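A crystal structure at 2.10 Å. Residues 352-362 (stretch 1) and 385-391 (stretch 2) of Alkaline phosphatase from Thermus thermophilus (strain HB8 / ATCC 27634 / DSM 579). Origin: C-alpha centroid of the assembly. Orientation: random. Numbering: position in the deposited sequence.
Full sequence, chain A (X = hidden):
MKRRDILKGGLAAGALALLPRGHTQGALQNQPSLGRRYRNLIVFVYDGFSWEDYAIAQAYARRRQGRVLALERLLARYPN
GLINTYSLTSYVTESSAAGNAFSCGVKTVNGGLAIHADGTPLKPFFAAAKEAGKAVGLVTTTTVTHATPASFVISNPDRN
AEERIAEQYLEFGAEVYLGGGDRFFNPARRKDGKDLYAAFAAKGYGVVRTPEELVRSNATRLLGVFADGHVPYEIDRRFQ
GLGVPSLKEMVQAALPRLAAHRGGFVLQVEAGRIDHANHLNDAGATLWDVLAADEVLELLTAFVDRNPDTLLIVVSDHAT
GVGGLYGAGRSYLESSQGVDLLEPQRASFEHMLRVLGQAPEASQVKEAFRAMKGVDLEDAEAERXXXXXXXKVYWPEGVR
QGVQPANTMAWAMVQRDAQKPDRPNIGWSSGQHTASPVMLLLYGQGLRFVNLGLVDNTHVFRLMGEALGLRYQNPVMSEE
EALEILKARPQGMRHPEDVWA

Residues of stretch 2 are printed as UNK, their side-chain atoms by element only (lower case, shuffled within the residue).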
ATOM      1  N   MET A 352     -26.056   9.593   2.362  1.00 34.81           N
ATOM      2  CA  MET A 352     -26.449  10.035   3.692  1.00 39.54           C
ATOM      3  C   MET A 352     -26.502  11.555   3.762  1.00 41.72           C
ATOM      4  O   MET A 352     -27.514  12.128   4.167  1.00 43.58           O
ATOM      5  CB  MET A 352     -25.488   9.470   4.740  1.00 36.94           C
ATOM      6  CG  MET A 352     -25.615   7.932   4.898  1.00 38.51           C
ATOM      7  SD  MET A 352     -24.302   7.131   5.885  1.00 36.73           S
ATOM      8  CE  MET A 352     -24.620   7.992   7.490  1.00 40.34           C
ATOM      9  N   LEU A 353     -25.423  12.229   3.356  1.00 38.25           N
ATOM     10  CA  LEU A 353     -25.409  13.687   3.413  1.00 38.88           C
ATOM     11  C   LEU A 353     -26.564  14.264   2.600  1.00 42.86           C
ATOM     12  O   LEU A 353     -27.229  15.217   3.019  1.00 48.46           O
ATOM     13  CB  LEU A 353     -24.084  14.212   2.897  1.00 38.35           C
ATOM     14  CG  LEU A 353     -23.019  14.712   3.862  1.00 43.86           C
ATOM     15  CD1 LEU A 353     -23.296  14.384   5.311  1.00 43.82           C
ATOM     16  CD2 LEU A 353     -21.625  14.173   3.472  1.00 37.74           C
ATOM     17  N   ARG A 354     -26.829  13.690   1.439  1.00 33.23           N
ATOM     18  CA  ARG A 354     -27.946  14.158   0.628  1.00 40.88           C
ATOM     19  C   ARG A 354     -29.257  14.000   1.391  1.00 41.47           C
ATOM     20  O   ARG A 354     -30.052  14.935   1.483  1.00 45.31           O
ATOM     21  CB  ARG A 354     -27.924  13.381  -0.680  1.00 44.07           C
ATOM     22  CG  ARG A 354     -28.749  13.880  -1.804  1.00 56.90           C
ATOM     23  CD  ARG A 354     -28.532  12.930  -2.986  1.00 72.47           C
ATOM     24  NE  ARG A 354     -27.174  13.034  -3.535  1.00 74.41           N
ATOM     25  CZ  ARG A 354     -26.414  12.013  -3.959  1.00 78.47           C
ATOM     26  NH1 ARG A 354     -26.834  10.733  -3.904  1.00 58.11           N
ATOM     27  NH2 ARG A 354     -25.205  12.289  -4.450  1.00 61.26           N
ATOM     28  N   VAL A 355     -29.460  12.836   2.004  1.00 37.69           N
ATOM     29  CA  VAL A 355     -30.676  12.554   2.758  1.00 46.47           C
ATOM     30  C   VAL A 355     -30.832  13.517   3.928  1.00 44.82           C
ATOM     31  O   VAL A 355     -31.938  13.972   4.245  1.00 49.11           O
ATOM     32  CB  VAL A 355     -30.646  11.098   3.268  1.00 36.10           C
ATOM     33  CG1 VAL A 355     -31.507  10.992   4.516  1.00 46.55           C
ATOM     34  CG2 VAL A 355     -31.060  10.139   2.207  1.00 40.02           C
ATOM     35  N   LEU A 356     -29.732  13.780   4.624  1.00 38.04           N
ATOM     36  CA  LEU A 356     -29.748  14.583   5.834  1.00 42.90           C
ATOM     37  C   LEU A 356     -30.006  16.061   5.560  1.00 52.91           C
ATOM     38  O   LEU A 356     -30.506  16.775   6.441  1.00 45.44           O
ATOM     39  CB  LEU A 356     -28.411  14.426   6.538  1.00 39.57           C
ATOM     40  CG  LEU A 356     -28.200  13.106   7.274  1.00 48.57           C
ATOM     41  CD1 LEU A 356     -26.756  13.041   7.752  1.00 39.67           C
ATOM     42  CD2 LEU A 356     -29.181  12.971   8.441  1.00 46.15           C
ATOM     43  N   GLY A 357     -29.641  16.544   4.383  1.00 46.32           N
ATOM     44  CA  GLY A 357     -29.870  17.931   4.090  1.00 46.92           C
ATOM     45  C   GLY A 357     -29.006  18.833   4.949  1.00 44.90           C
ATOM     46  O   GLY A 357     -28.167  18.392   5.734  1.00 44.98           O
ATOM     47  N   GLN A 358     -29.269  20.135   4.812  1.00 49.21           N
ATOM     48  CA  GLN A 358     -28.351  21.168   5.277  1.00 46.37           C
ATOM     49  C   GLN A 358     -28.483  21.510   6.756  1.00 50.69           C
ATOM     50  O   GLN A 358     -27.592  22.169   7.309  1.00 49.93           O
ATOM     51  CB  GLN A 358     -28.551  22.426   4.430  1.00 55.54           C
ATOM     52  CG  GLN A 358     -27.439  22.671   3.418  1.00 65.93           C
ATOM     53  CD  GLN A 358     -27.472  24.078   2.848  1.00 78.86           C
ATOM     54  OE1 GLN A 358     -27.597  25.063   3.588  1.00 76.59           O
ATOM     55  NE2 GLN A 358     -27.359  24.183   1.527  1.00 83.84           N
ATOM     56  N   ALA A 359     -29.539  21.074   7.428  1.00 49.54           N
ATOM     57  CA  ALA A 359     -29.713  21.360   8.853  1.00 49.05           C
ATOM     58  C   ALA A 359     -30.322  20.139   9.525  1.00 54.35           C
ATOM     59  O   ALA A 359     -31.445  20.175  10.028  1.00 54.36           O
ATOM     60  CB  ALA A 359     -30.580  22.600   9.056  1.00 55.69           C
ATOM     61  N   PRO A 360     -29.601  19.025   9.515  1.00 58.54           N
ATOM     62  CA  PRO A 360     -30.086  17.835  10.212  1.00 50.20           C
ATOM     63  C   PRO A 360     -29.959  17.996  11.712  1.00 45.11           C
ATOM     64  O   PRO A 360     -29.117  18.737  12.230  1.00 39.35           O
ATOM     65  CB  PRO A 360     -29.154  16.728   9.705  1.00 48.15           C
ATOM     66  CG  PRO A 360     -27.853  17.459   9.517  1.00 46.43           C
ATOM     67  CD  PRO A 360     -28.254  18.815   8.945  1.00 47.87           C
ATOM     68  N   GLU A 361     -30.800  17.245  12.408  1.00 49.37           N
ATOM     69  CA  GLU A 361     -30.752  17.111  13.853  1.00 55.00           C
ATOM     70  C   GLU A 361     -29.969  15.858  14.216  1.00 49.17           C
ATOM     71  O   GLU A 361     -29.994  14.862  13.494  1.00 49.62           O
ATOM     72  CB  GLU A 361     -32.171  17.032  14.422  1.00 57.79           C
ATOM     73  CG  GLU A 361     -32.291  17.488  15.865  1.00 70.04           C
ATOM     74  CD  GLU A 361     -32.502  18.995  15.993  1.00 82.91           C
ATOM     75  OE1 GLU A 361     -32.154  19.730  15.039  1.00 74.52           O
ATOM     76  OE2 GLU A 361     -33.009  19.440  17.047  1.00 96.57           O
ATOM     77  N   ALA A 362     -29.283  15.914  15.350  1.00 50.20           N
ATOM     78  CA  ALA A 362     -28.553  14.765  15.865  1.00 50.61           C
ATOM     79  C   ALA A 362     -29.357  13.479  15.789  1.00 48.76           C
ATOM     80  O   ALA A 362     -28.836  12.413  15.452  1.00 50.40           O
ATOM     81  CB  ALA A 362     -28.148  15.009  17.319  1.00 50.06           C
ATOM     82  N   UNK A 385     -21.053  15.177  13.919  1.00 34.79           N
ATOM     83  CA  UNK A 385     -21.516  15.193  12.538  1.00 42.72           C
ATOM     84  C   UNK A 385     -22.378  16.424  12.284  1.00 45.68           C
ATOM     85  O   UNK A 385     -22.284  17.057  11.226  1.00 38.25           O
ATOM     86  c   UNK A 385     -22.853  13.957  10.830  1.00 40.07           C
ATOM     87  c   UNK A 385     -22.284  13.896  12.220  1.00 42.19           C
ATOM     88  c   UNK A 385     -21.395  12.654  12.357  1.00 43.68           C
ATOM     89  N   UNK A 386     -23.269  16.756  13.226  1.00 50.72           N
ATOM     90  CA  UNK A 386     -24.111  17.938  13.045  1.00 44.26           C
ATOM     91  C   UNK A 386     -23.238  19.178  12.923  1.00 41.74           C
ATOM     92  O   UNK A 386     -23.417  20.007  12.015  1.00 39.45           O
ATOM     93  c   UNK A 386     -25.929  19.376  14.055  1.00 50.69           C
ATOM     94  c   UNK A 386     -25.123  18.070  14.198  1.00 51.35           C
ATOM     95  c   UNK A 386     -26.049  16.866  14.226  1.00 42.24           C
ATOM     96  N   UNK A 387     -22.245  19.299  13.806  1.00 39.49           N
ATOM     97  CA  UNK A 387     -21.388  20.475  13.766  1.00 42.05           C
ATOM     98  C   UNK A 387     -20.616  20.541  12.462  1.00 44.18           C
ATOM     99  O   UNK A 387     -20.433  21.616  11.882  1.00 44.45           O
ATOM    100  c   UNK A 387     -20.291  20.533  17.494  1.00 60.39           C
ATOM    101  n   UNK A 387     -20.670  23.417  17.347  1.00 64.95           N
ATOM    102  c   UNK A 387     -19.472  22.907  17.586  1.00 60.83           C
ATOM    103  n   UNK A 387     -19.273  21.584  17.646  1.00 61.81           N
ATOM    104  c   UNK A 387     -21.166  20.650  16.255  1.00 57.13           C
ATOM    105  c   UNK A 387     -20.434  20.452  14.950  1.00 46.76           C
ATOM    106  n   UNK A 387     -18.447  23.738  17.768  1.00 54.71           N
ATOM    107  N   UNK A 388     -20.134  19.404  11.988  1.00 45.48           N
ATOM    108  CA  UNK A 388     -19.354  19.431  10.763  1.00 39.02           C
ATOM    109  C   UNK A 388     -20.222  19.861   9.592  1.00 33.65           C
ATOM    110  O   UNK A 388     -19.800  20.683   8.773  1.00 40.26           O
ATOM    111  c   UNK A 388     -18.720  18.058  10.532  1.00 39.72           C
ATOM    112  N   UNK A 389     -21.449  19.346   9.515  1.00 37.47           N
ATOM    113  CA  UNK A 389     -22.344  19.707   8.420  1.00 40.66           C
ATOM    114  C   UNK A 389     -22.804  21.154   8.545  1.00 45.66           C
ATOM    115  O   UNK A 389     -22.886  21.881   7.549  1.00 43.32           O
ATOM    116  c   UNK A 389     -23.188  17.347   7.978  1.00 47.79           C
ATOM    117  c   UNK A 389     -24.194  16.244   8.423  1.00 43.89           C
ATOM    118  c   UNK A 389     -23.571  18.774   8.396  1.00 45.14           C
ATOM    119  c   UNK A 389     -24.618  19.307   7.437  1.00 40.15           C
ATOM    120  N   UNK A 390     -23.172  21.578   9.750  1.00 48.47           N
ATOM    121  CA  UNK A 390     -23.865  22.850   9.916  1.00 48.56           C
ATOM    122  C   UNK A 390     -22.924  24.009  10.193  1.00 49.86           C
ATOM    123  O   UNK A 390     -23.170  25.115   9.704  1.00 60.56           O
ATOM    124  c   UNK A 390     -27.136  21.727  11.724  1.00 56.63           C
ATOM    125  c   UNK A 390     -26.140  21.937  10.589  1.00 49.58           C
ATOM    126  n   UNK A 390     -29.609  24.398  12.074  1.00 68.80           N
ATOM    127  c   UNK A 390     -24.899  22.725  11.030  1.00 47.07           C
ATOM    128  n   UNK A 390     -27.773  23.949  13.367  1.00 70.88           N
ATOM    129  n   UNK A 390     -28.282  22.608  11.552  1.00 63.36           N
ATOM    130  c   UNK A 390     -28.551  23.653  12.332  1.00 78.24           C
ATOM    131  N   UNK A 391     -21.831  23.778  10.918  1.00 43.19           N
ATOM    132  CA  UNK A 391     -20.923  24.849  11.293  1.00 50.41           C
ATOM    133  C   UNK A 391     -19.521  24.707  10.724  1.00 44.07           C
ATOM    134  O   UNK A 391     -18.625  25.461  11.130  1.00 47.39           O
ATOM    135  o   UNK A 391     -22.503  24.144  15.698  1.00 48.77           O
ATOM    136  c   UNK A 391     -21.816  24.959  15.043  1.00 56.13           C
ATOM    137  o   UNK A 391     -20.901  25.670  15.532  1.00 52.35           O
ATOM    138  c   UNK A 391     -22.072  25.052  13.560  1.00 54.37           C
ATOM    139  c   UNK A 391     -20.787  24.929  12.810  1.00 46.71           C
TER

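Position 385 carries three side-chain carbons, one bonded to CA and forking into two more, the mark of valine. Its CA-to-CB bond points toward stretch 1, yet V385 CG1 comes no nearer than 5.1 Å, to L356 CD1, so V385 is a buried, compact apolar residue behind the contact rather than a partner in it.

Position 386 repeats the pattern of three carbons forked at the first, and here the branches reach stretch 1, meeting the backbone around P360 and A362. This too is valine. V386 CG1 lies 3.7 Å from P360 O and V386 CG2 3.6 Å from A362 N. A short branched side chain suits a place where the two CA atoms, A362 CA and V386 CA, are just 6.1 Å apart.

Position 387 has an unbranched run of three carbons, a nitrogen, and a carbon bearing two further nitrogens: arginine. R387 is exposed and out of reach of stretch 1, where its charge can be paired along the helix with position 391.

Position 388 holds a single side-chain carbon and is alanine. Buried, with A388 CB 7.9 Å from L353 CD1, its closest approach to stretch 1, A388 takes little space on a part of the helix turned from this contact.

Position 389 shows four carbons, forked at the first, with one arm two carbons long, lying against L353, L356 and P360, so it is isoleucine. I389 CD1 is 3.7 Å from L353 CD1 and 4.2 Å from L356 CD1; I389 CG2 is 4.0 Å from P360 CD. The forked apolar side chain fills the space between the leucines of the helix and P360.

Position 390 again has three carbons, a nitrogen, and a carbon with two nitrogens, running along Q358, A359 and P360, and is arginine. Its long aliphatic stem can cover the loop while the residue as a whole stays exposed, with R390 CG 3.6 Å from Q358 O and R390 CD 3.6 Å from P360 O. R390 NE approaches A359 CA to 3.3 Å, at the guanidinium edge, but is buried without a partner.

Position 391 ends in a third carbon bearing two oxygens, making it glutamate. E391 does not touch stretch 1; E391 OE2 forms a salt bridge with R387 NH1 at 2.6 Å, one helical turn back.

The contact works by packing, with no hydrogen bond between the stretches. I389 contributes the largest covered area, V386 fits beside the start of the next helix, and R390 lays its chain over the loop. Positive phi at G357 lets the chain leave its helix and run past these side chains.

Stretch 2, residues 385-391: VVRAIRE
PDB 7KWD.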